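Local atomic coordinates of Lmaj004144AAA protein (Leishmania major, PDB entry 1Y63), a protein that probably transfers phosphate between nucleoside triphosphates and monophosphates as an AK6-type adenylate kinase, with a likely additional ATPase activity used in 18S rRNA maturation. Residues A126-A129 with E130-A134; G22-S25 with M26-I30; L95-E98 with R99-H102. All coordinates share one frame; numbering follows the deposited sequence. Where two conformers were deposited one is given.

Interaction 1 (A126-A129 with E130-A134); sequences AKRA and ENMEA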
loop_
_atom_site.group_PDB
_atom_site.type_symbol
_atom_site.label_atom_id
_atom_site.label_comp_id
_atom_site.label_asym_id
_atom_site.label_seq_id
_atom_site.Cartn_x
_atom_site.Cartn_y
_atom_site.Cartn_z
ATOM N N ALA A 126 13.349 -7.932 -16.803
ATOM C CA ALA A 126 14.112 -6.970 -16.028
ATOM C C ALA A 126 13.319 -6.446 -14.829
ATOM O O ALA A 126 13.825 -6.359 -13.693
ATOM C CB ALA A 126 14.590 -5.813 -16.912
ATOM N N LYS A 127 12.059 -6.078 -15.062
ATOM C CA LYS A 127 11.268 -5.524 -13.968
ATOM C C LYS A 127 10.991 -6.598 -12.929
ATOM O O LYS A 127 11.026 -6.336 -11.738
ATOM C CB LYS A 127 9.984 -4.895 -14.513
ATOM C CG LYS A 127 10.233 -3.579 -15.212
ATOM C CD LYS A 127 10.392 -2.455 -14.197
ATOM C CE LYS A 127 10.618 -1.109 -14.869
ATOM N NZ LYS A 127 12.043 -0.847 -15.196
ATOM N N ARG A 128 10.755 -7.827 -13.381
ATOM C CA ARG A 128 10.568 -8.937 -12.462
ATOM C C ARG A 128 11.784 -9.126 -11.567
ATOM O O ARG A 128 11.655 -9.223 -10.344
ATOM C CB ARG A 128 10.254 -10.229 -13.212
ATOM C CG ARG A 128 10.067 -11.466 -12.331
ATOM C CD ARG A 128 9.590 -12.658 -13.126
ATOM N NE ARG A 128 10.576 -13.028 -14.149
ATOM C CZ ARG A 128 10.435 -13.971 -15.081
ATOM N NH1 ARG A 128 9.328 -14.712 -15.154
ATOM N NH2 ARG A 128 11.408 -14.172 -15.970
ATOM N N ALA A 129 12.977 -9.174 -12.153
ATOM C CA ALA A 129 14.204 -9.336 -11.351
ATOM C C ALA A 129 14.449 -8.188 -10.386
ATOM O O ALA A 129 14.893 -8.399 -9.251
ATOM C CB ALA A 129 15.398 -9.481 -12.265
ATOM N N GLU A 130 14.212 -6.964 -10.844
ATOM C CA GLU A 130 14.308 -5.772 -9.998
ATOM C C GLU A 130 13.378 -5.851 -8.790
ATOM O O GLU A 130 13.770 -5.532 -7.652
ATOM C CB GLU A 130 13.980 -4.530 -10.807
ATOM C CG GLU A 130 15.062 -4.079 -11.741
ATOM C CD GLU A 130 14.550 -3.102 -12.772
ATOM O OE1 GLU A 130 13.723 -2.241 -12.407
ATOM O OE2 GLU A 130 14.967 -3.200 -13.945
ATOM N N ASN A 131 12.153 -6.300 -9.022
ATOM C CA ASN A 131 11.209 -6.442 -7.930
ATOM C C ASN A 131 11.583 -7.576 -6.996
ATOM O O ASN A 131 11.444 -7.459 -5.797
ATOM C CB ASN A 131 9.786 -6.609 -8.446
ATOM C CG ASN A 131 9.211 -5.331 -9.014
ATOM O OD1 ASN A 131 9.391 -4.246 -8.448
ATOM N ND2 ASN A 131 8.434 -5.468 -10.072
ATOM N N MET A 132 12.095 -8.681 -7.527
ATOM C CA MET A 132 12.540 -9.766 -6.670
ATOM C C MET A 132 13.671 -9.320 -5.745
ATOM O O MET A 132 13.701 -9.693 -4.571
ATOM C CB MET A 132 13.044 -10.929 -7.534
ATOM C CG MET A 132 11.975 -11.577 -8.398
ATOM S SD MET A 132 10.735 -12.426 -7.412
ATOM C CE MET A 132 11.703 -13.707 -6.692
ATOM N N GLU A 133 14.610 -8.543 -6.290
ATOM C CA GLU A 133 15.729 -8.042 -5.498
ATOM C C GLU A 133 15.205 -7.060 -4.437
ATOM O O GLU A 133 15.652 -7.098 -3.292
ATOM C CB GLU A 133 16.749 -7.377 -6.430
ATOM C CG GLU A 133 17.961 -6.770 -5.738
ATOM C CD GLU A 133 18.820 -7.764 -5.009
ATOM O OE1 GLU A 133 18.539 -8.991 -5.036
ATOM O OE2 GLU A 133 19.806 -7.299 -4.407
ATOM N N ALA A 134 14.247 -6.218 -4.810
ATOM C CA ALA A 134 13.678 -5.244 -3.837
ATOM C C ALA A 134 13.039 -5.963 -2.651
ATOM O O ALA A 134 13.149 -5.523 -1.501
ATOM C CB ALA A 134 12.692 -4.338 -4.499
#
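The carboxylate of E130 has two different neighbours across the contact: OE1 turns to K127, while OE2 lies over the backbone of A126, 3.4 Å from its O, two acceptors that do not bond, with the A126 methyl farther off. The charged pair is a salt bridge between residues three apart on the helix, and a long one, NZ of K127 standing 3.5 Å from OE1 of E130. E130 gets there because CG is anti to its own carbonyl carbon (chi1 -76°), which sends the otherwise extended chain back along the helix. K127 answers with a chain bent at chi2 and again at chi4. The amide of N131 also folds back: its ND2 comes within 3.2 Å of K127 O, at an angle too poor for a hydrogen bond. These residues all lie on helix 125-136, whose start falls in the predicted LID region, the mobile flap of adenylate kinases. The backbone supplies the regular i to i+4 ladder, for instance E130 N to A126 O at 2.9 Å. On another side of the helix R128 and M132 follow each other by one turn, their CG atoms 4.4 Å apart, and both rest on F115 of helix 111-120; NH1 of R128 hydrogen-bonds T119. N131, the buried residue here, instead packs on T18 and P19, with a bound manganese about 3 Å from its side chain.

Interaction 2 (G22-S25 with M26-I30); sequences GKTS and MAEMI. With MN (manganese (II) ion), chain C; MN (manganese (II) ion), chain B; ADP (adenosine-5'-diphosphate), chain Q.
T24 and E28 stand one helical turn apart, and their polar ends go to two different manganese ions while their aliphatic parts approach each other, CG2 of T24 lying 4.3 Å from CG of E28. T24 has CG2 anti to its backbone N, which leaves OG1 beside that N and able to reach the first metal at 2.1 Å. ADP O3B and four waters complete that octahedral shell, and OG1 also hydrogen-bonds D89. In E28 the chain bends at chi2 (-77°), and OE2 binds the second ion at 2.2 Å, a site shared with H39. K23 curls over the beta-phosphate, NZ meeting ADP O2B at 2.8 Å and also hydrogen-bonding G17 O. S25 uses its hydroxyl on the alpha-phosphate, OG donating to O1A of ADP at 2.7 Å. This is the end of the P-loop (Walker A), where it runs into helix 23-33: the N-H groups of G22, K23, T24 and, just past the motif, S25 all point at the phosphates, and the helix start would probably add to their pull on the negative charge. G22, at the N-cap (phi 114°), binds O2B of the beta-phosphate through its N. Farther along, M26 and M29 lean on helix 161-178, while A27 and I30 bury their side chains against V87 of strand 85-89, with H39 and F37 of strand 37-41 beside them.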
loop_
_atom_site.group_PDB
_atom_site.type_symbol
_atom_site.label_atom_id
_atom_site.label_comp_id
_atom_site.label_asym_id
_atom_site.label_seq_id
_atom_site.Cartn_x
_atom_site.Cartn_y
_atom_site.Cartn_z
ATOM N N GLY A 22 0.611 -8.454 -3.108
ATOM C CA GLY A 22 -0.829 -8.593 -2.885
ATOM C C GLY A 22 -1.568 -7.384 -2.404
ATOM O O GLY A 22 -2.656 -7.528 -1.835
ATOM N N LYS A 23 -0.999 -6.193 -2.608
ATOM C CA LYS A 23 -1.584 -4.946 -2.051
ATOM C C LYS A 23 -2.981 -4.670 -2.550
ATOM O O LYS A 23 -3.906 -4.437 -1.773
ATOM C CB LYS A 23 -0.683 -3.749 -2.344
ATOM C CG LYS A 23 0.731 -3.838 -1.840
ATOM C CD LYS A 23 1.525 -2.622 -2.255
ATOM C CE LYS A 23 1.720 -2.495 -3.736
ATOM N NZ LYS A 23 2.547 -3.631 -4.274
ATOM N N THR A 24 -3.147 -4.704 -3.870
ATOM C CA THR A 24 -4.435 -4.393 -4.468
ATOM C C THR A 24 -5.471 -5.434 -4.092
ATOM O O THR A 24 -6.631 -5.083 -3.750
ATOM C CB THR A 24 -4.289 -4.235 -5.995
ATOM O OG1 THR A 24 -3.370 -3.168 -6.270
ATOM C CG2 THR A 24 -5.668 -3.929 -6.632
ATOM N N SER A 25 -5.067 -6.698 -4.105
ATOM C CA SER A 25 -5.956 -7.785 -3.701
ATOM C C SER A 25 -6.437 -7.613 -2.259
ATOM O O SER A 25 -7.615 -7.791 -1.956
ATOM C CB SER A 25 -5.294 -9.134 -3.891
ATOM O OG SER A 25 -4.980 -9.332 -5.261
ATOM N N MET A 26 -5.501 -7.305 -1.369
ATOM C CA MET A 26 -5.864 -7.101 0.042
ATOM C C MET A 26 -6.717 -5.866 0.227
ATOM O O MET A 26 -7.698 -5.893 0.957
ATOM C CB MET A 26 -4.653 -7.035 0.946
ATOM C CG MET A 26 -5.047 -6.960 2.413
ATOM S SD MET A 26 -3.629 -6.999 3.518
ATOM C CE MET A 26 -3.166 -8.720 3.352
ATOM N N ALA A 27 -6.382 -4.779 -0.462
ATOM C CA ALA A 27 -7.168 -3.555 -0.337
ATOM C C ALA A 27 -8.605 -3.783 -0.846
ATOM O O ALA A 27 -9.567 -3.237 -0.277
ATOM C CB ALA A 27 -6.518 -2.434 -1.088
ATOM N N GLU A 28 -8.747 -4.559 -1.923
ATOM C CA GLU A 28 -10.084 -4.848 -2.413
ATOM C C GLU A 28 -10.849 -5.754 -1.466
ATOM O O GLU A 28 -12.060 -5.598 -1.293
ATOM C CB GLU A 28 -10.054 -5.389 -3.838
ATOM C CG GLU A 28 -9.509 -4.359 -4.836
ATOM C CD GLU A 28 -10.501 -3.259 -5.214
ATOM O OE1 GLU A 28 -11.574 -3.106 -4.585
ATOM O OE2 GLU A 28 -10.196 -2.521 -6.171
ATOM N N MET A 29 -10.167 -6.691 -0.823
ATOM C CA MET A 29 -10.813 -7.467 0.241
ATOM C C MET A 29 -11.310 -6.609 1.390
ATOM O O MET A 29 -12.429 -6.783 1.868
ATOM C CB MET A 29 -9.886 -8.551 0.758
ATOM C CG MET A 29 -10.551 -9.428 1.780
ATOM S SD MET A 29 -9.592 -10.770 2.523
ATOM C CE MET A 29 -9.874 -12.090 1.357
ATOM N N ILE A 30 -10.490 -5.662 1.815
ATOM C CA ILE A 30 -10.895 -4.721 2.844
ATOM C C ILE A 30 -12.108 -3.902 2.396
ATOM O O ILE A 30 -13.089 -3.751 3.133
ATOM C CB ILE A 30 -9.694 -3.824 3.234
ATOM C CG1 ILE A 30 -8.641 -4.645 3.991
ATOM C CG2 ILE A 30 -10.136 -2.610 4.036
ATOM C CD1 ILE A 30 -7.287 -3.987 4.067
HETATM MN MN MN C . -10.545 -0.375 -6.241
HETATM MN MN MN B . -1.520 -3.371 -7.307
HETATM P PB ADP Q . 0.205 -5.878 -5.955
HETATM O O1B ADP Q . 1.164 -5.704 -7.116
HETATM O O2B ADP Q . 0.957 -5.851 -4.641
HETATM O O3B ADP Q . -1.004 -4.947 -5.997
HETATM P PA ADP Q . -1.789 -7.919 -6.502
HETATM O O1A ADP Q . -2.861 -7.669 -5.463
HETATM O O2A ADP Q . -2.055 -7.350 -7.895
HETATM O O3A ADP Q . -0.367 -7.414 -6.002
HETATM O "O5'" ADP Q . -1.509 -9.493 -6.622
HETATM C "C5'" ADP Q . -1.159 -10.038 -7.886
HETATM C "C4'" ADP Q . -1.770 -11.418 -7.922
HETATM O "O4'" ADP Q . -1.261 -12.192 -6.840
HETATM C "C3'" ADP Q . -3.277 -11.434 -7.733
HETATM O "O3'" ADP Q . -4.001 -11.152 -8.927
HETATM C "C2'" ADP Q . -3.497 -12.835 -7.235
HETATM O "O2'" ADP Q . -3.386 -13.767 -8.306
HETATM C "C1'" ADP Q . -2.286 -13.066 -6.372
HETATM N N9 ADP Q . -2.425 -12.818 -4.927
HETATM C C8 ADP Q . -2.382 -11.635 -4.229
HETATM N N7 ADP Q . -2.474 -11.854 -2.899
HETATM C C5 ADP Q . -2.557 -13.219 -2.737
HETATM C C6 ADP Q . -2.667 -14.095 -1.582
HETATM N N6 ADP Q . -2.685 -13.585 -0.336
HETATM N N1 ADP Q . -2.725 -15.420 -1.835
HETATM C C2 ADP Q . -2.687 -15.904 -3.105
HETATM N N3 ADP Q . -2.584 -15.180 -4.235
HETATM C C4 ADP Q . -2.523 -13.828 -4.075
HETATM O O HOH W 1 -2.060 -1.790 -8.755
HETATM O O HOH W 2 -0.772 -1.861 -5.984
HETATM O O HOH W 3 0.462 -3.548 -8.341
HETATM O O HOH W 4 -2.441 -4.816 -8.696
HETATM O O HOH W 5 -9.115 0.015 -7.857
#

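Interaction 3 (L95-E98 with R99-H102); sequences LFPE and RWFH. With MN (manganese (II) ion), chain F.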
loop_
_atom_site.group_PDB
_atom_site.type_symbol
_atom_site.label_atom_id
_atom_site.label_comp_id
_atom_site.label_asym_id
_atom_site.label_seq_id
_atom_site.Cartn_x
_atom_site.Cartn_y
_atom_site.Cartn_z
ATOM N N LEU A 95 6.622 9.039 1.091
ATOM C CA LEU A 95 6.112 10.296 0.580
ATOM C C LEU A 95 4.893 10.834 1.299
ATOM O O LEU A 95 4.674 12.042 1.300
ATOM C CB LEU A 95 5.826 10.187 -0.898
ATOM C CG LEU A 95 4.586 9.414 -1.352
ATOM C CD1 LEU A 95 4.283 9.720 -2.801
ATOM C CD2 LEU A 95 4.758 7.940 -1.176
ATOM N N PHE A 96 4.112 9.971 1.922
ATOM C CA PHE A 96 2.848 10.419 2.500
ATOM C C PHE A 96 3.061 10.965 3.909
ATOM O O PHE A 96 3.933 10.478 4.647
ATOM C CB PHE A 96 1.851 9.273 2.612
ATOM C CG PHE A 96 1.581 8.524 1.323
ATOM C CD1 PHE A 96 1.153 9.179 0.185
ATOM C CD2 PHE A 96 1.729 7.149 1.264
ATOM C CE1 PHE A 96 0.876 8.482 -0.977
ATOM C CE2 PHE A 96 1.464 6.454 0.086
ATOM C CZ PHE A 96 1.019 7.132 -1.019
ATOM N N PRO A 97 2.243 11.953 4.301
ATOM C CA PRO A 97 2.319 12.480 5.657
ATOM C C PRO A 97 1.789 11.482 6.669
ATOM O O PRO A 97 0.744 10.873 6.465
ATOM C CB PRO A 97 1.448 13.725 5.612
ATOM C CG PRO A 97 0.577 13.570 4.506
ATOM C CD PRO A 97 1.221 12.645 3.509
ATOM N N GLU A 98 2.484 11.360 7.795
ATOM C CA GLU A 98 2.044 10.526 8.891
ATOM C C GLU A 98 0.673 10.929 9.406
ATOM O O GLU A 98 -0.061 10.089 9.891
ATOM C CB GLU A 98 3.058 10.532 10.028
ATOM C CG GLU A 98 4.338 9.833 9.742
ATOM C CD GLU A 98 5.236 9.801 10.969
ATOM O OE1 GLU A 98 4.825 9.195 11.978
ATOM O OE2 GLU A 98 6.333 10.410 10.928
ATOM N N ARG A 99 0.311 12.198 9.267
ATOM C CA ARG A 99 -0.999 12.693 9.646
ATOM C C ARG A 99 -2.162 11.865 9.067
ATOM O O ARG A 99 -3.233 11.756 9.700
ATOM C CB ARG A 99 -1.112 14.152 9.166
ATOM C CG ARG A 99 -2.465 14.799 9.341
ATOM C CD ARG A 99 -2.400 16.279 9.108
ATOM N NE ARG A 99 -1.799 16.597 7.824
ATOM C CZ ARG A 99 -2.455 16.630 6.669
ATOM N NH1 ARG A 99 -3.761 16.379 6.620
ATOM N NH2 ARG A 99 -1.802 16.887 5.551
ATOM N N TRP A 100 -1.976 11.347 7.859
ATOM C CA TRP A 100 -3.074 10.665 7.148
ATOM C C TRP A 100 -3.420 9.315 7.723
ATOM O O TRP A 100 -4.584 8.924 7.684
ATOM C CB TRP A 100 -2.714 10.456 5.694
ATOM C CG TRP A 100 -2.750 11.670 4.810
ATOM C CD1 TRP A 100 -3.153 12.929 5.128
ATOM C CD2 TRP A 100 -2.364 11.703 3.440
ATOM N NE1 TRP A 100 -3.050 13.748 4.031
ATOM C CE2 TRP A 100 -2.574 13.015 2.979
ATOM C CE3 TRP A 100 -1.889 10.732 2.543
ATOM C CZ2 TRP A 100 -2.300 13.389 1.680
ATOM C CZ3 TRP A 100 -1.630 11.107 1.252
ATOM C CH2 TRP A 100 -1.820 12.406 0.833
ATOM N N PHE A 101 -2.430 8.578 8.241
ATOM C CA PHE A 101 -2.603 7.133 8.448
ATOM C C PHE A 101 -2.667 6.680 9.897
ATOM O O PHE A 101 -1.875 7.123 10.747
ATOM C CB PHE A 101 -1.522 6.337 7.695
ATOM C CG PHE A 101 -1.670 6.423 6.197
ATOM C CD1 PHE A 101 -2.800 5.901 5.591
ATOM C CD2 PHE A 101 -0.741 7.059 5.417
ATOM C CE1 PHE A 101 -2.989 5.984 4.253
ATOM C CE2 PHE A 101 -0.925 7.147 4.045
ATOM C CZ PHE A 101 -2.039 6.582 3.467
ATOM N N HIS A 102 -3.600 5.763 10.152
ATOM C CA HIS A 102 -3.751 5.143 11.469
ATOM C C HIS A 102 -3.172 3.755 11.560
ATOM O O HIS A 102 -3.043 3.239 12.654
ATOM C CB HIS A 102 -5.216 5.120 11.859
ATOM C CG HIS A 102 -5.852 6.448 11.717
ATOM N ND1 HIS A 102 -6.607 6.794 10.619
ATOM C CD2 HIS A 102 -5.741 7.564 12.474
ATOM C CE1 HIS A 102 -6.987 8.055 10.739
ATOM N NE2 HIS A 102 -6.467 8.548 11.853
HETATM MN MN MN F . 8.133 10.195 9.506
HETATM O O HOH W 6 0.815 7.654 10.448
HETATM O O HOH W 7 7.605 10.754 8.478
#
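P97 lays its ring over the indole of W100, with CG 3.5 Å from the centroid of the five-membered ring and only 8° off the ring normal, a CH-pi contact on one face. CD of P97 lies farther along the same indole, over its six-membered part. F96 reaches the benzo end of W100 with CD1, 3.5 Å from CZ3 of W100, the two ring planes inclined at 33°. F101 comes to F96 differently, presenting its edge toward the F96 face in an offset edge-to-face pair at 67°; its CE2 is 3.8 Å from CB of F96. Together F96, W100 and F101 form an aromatic cluster in the connection between strands 85-89 and 103-108 of the parallel sheet, packed against helix 66-80 through L73, M76 and M80 and against L14 of the central strand 12-16. The rings are gathered by two overlapping turns of the backbone, in which W100 N bonds P97 O at 3.1 Å and F101 N bonds E98 O at a longer 3.3 Å, both donors standing well above the carbonyl plane. A water at 2.6 Å from E98 O also donates to F101 O. R99 brings NH1 to the edge of the indole, in its plane, and W100 CD1 lies over one face of the guanidinium, toward its rim. NH1 of R99 is hydrogen-bonded to E6 O and salt-bridged to E77 of helix 66-80, whose other carboxylate oxygen accepts from W100 NE1. E98 heads the other way: its extended chain carries OE2 to a manganese ion at 2.3 Å.

In the fold
The nucleotide site lies at interaction 2, and the other two flank it without touching it. Interaction 1, on helix 125-136, whose start falls in the predicted LID, has its centre 21 Å from that of interaction 2, yet their nearest atoms come within about 8 Å, and the side chain of N131 is about 8 Å from the ADP. T18 and P19, which N131 packs on, belong to the ADP pocket, so this helix adjoins the P-loop directly. Interaction 3 lies across the chain's centre from both, about 19 Å from interaction 2 and 27 Å from interaction 1 between centres. It meets the core at strand 12-16, the strand that runs into the P-loop.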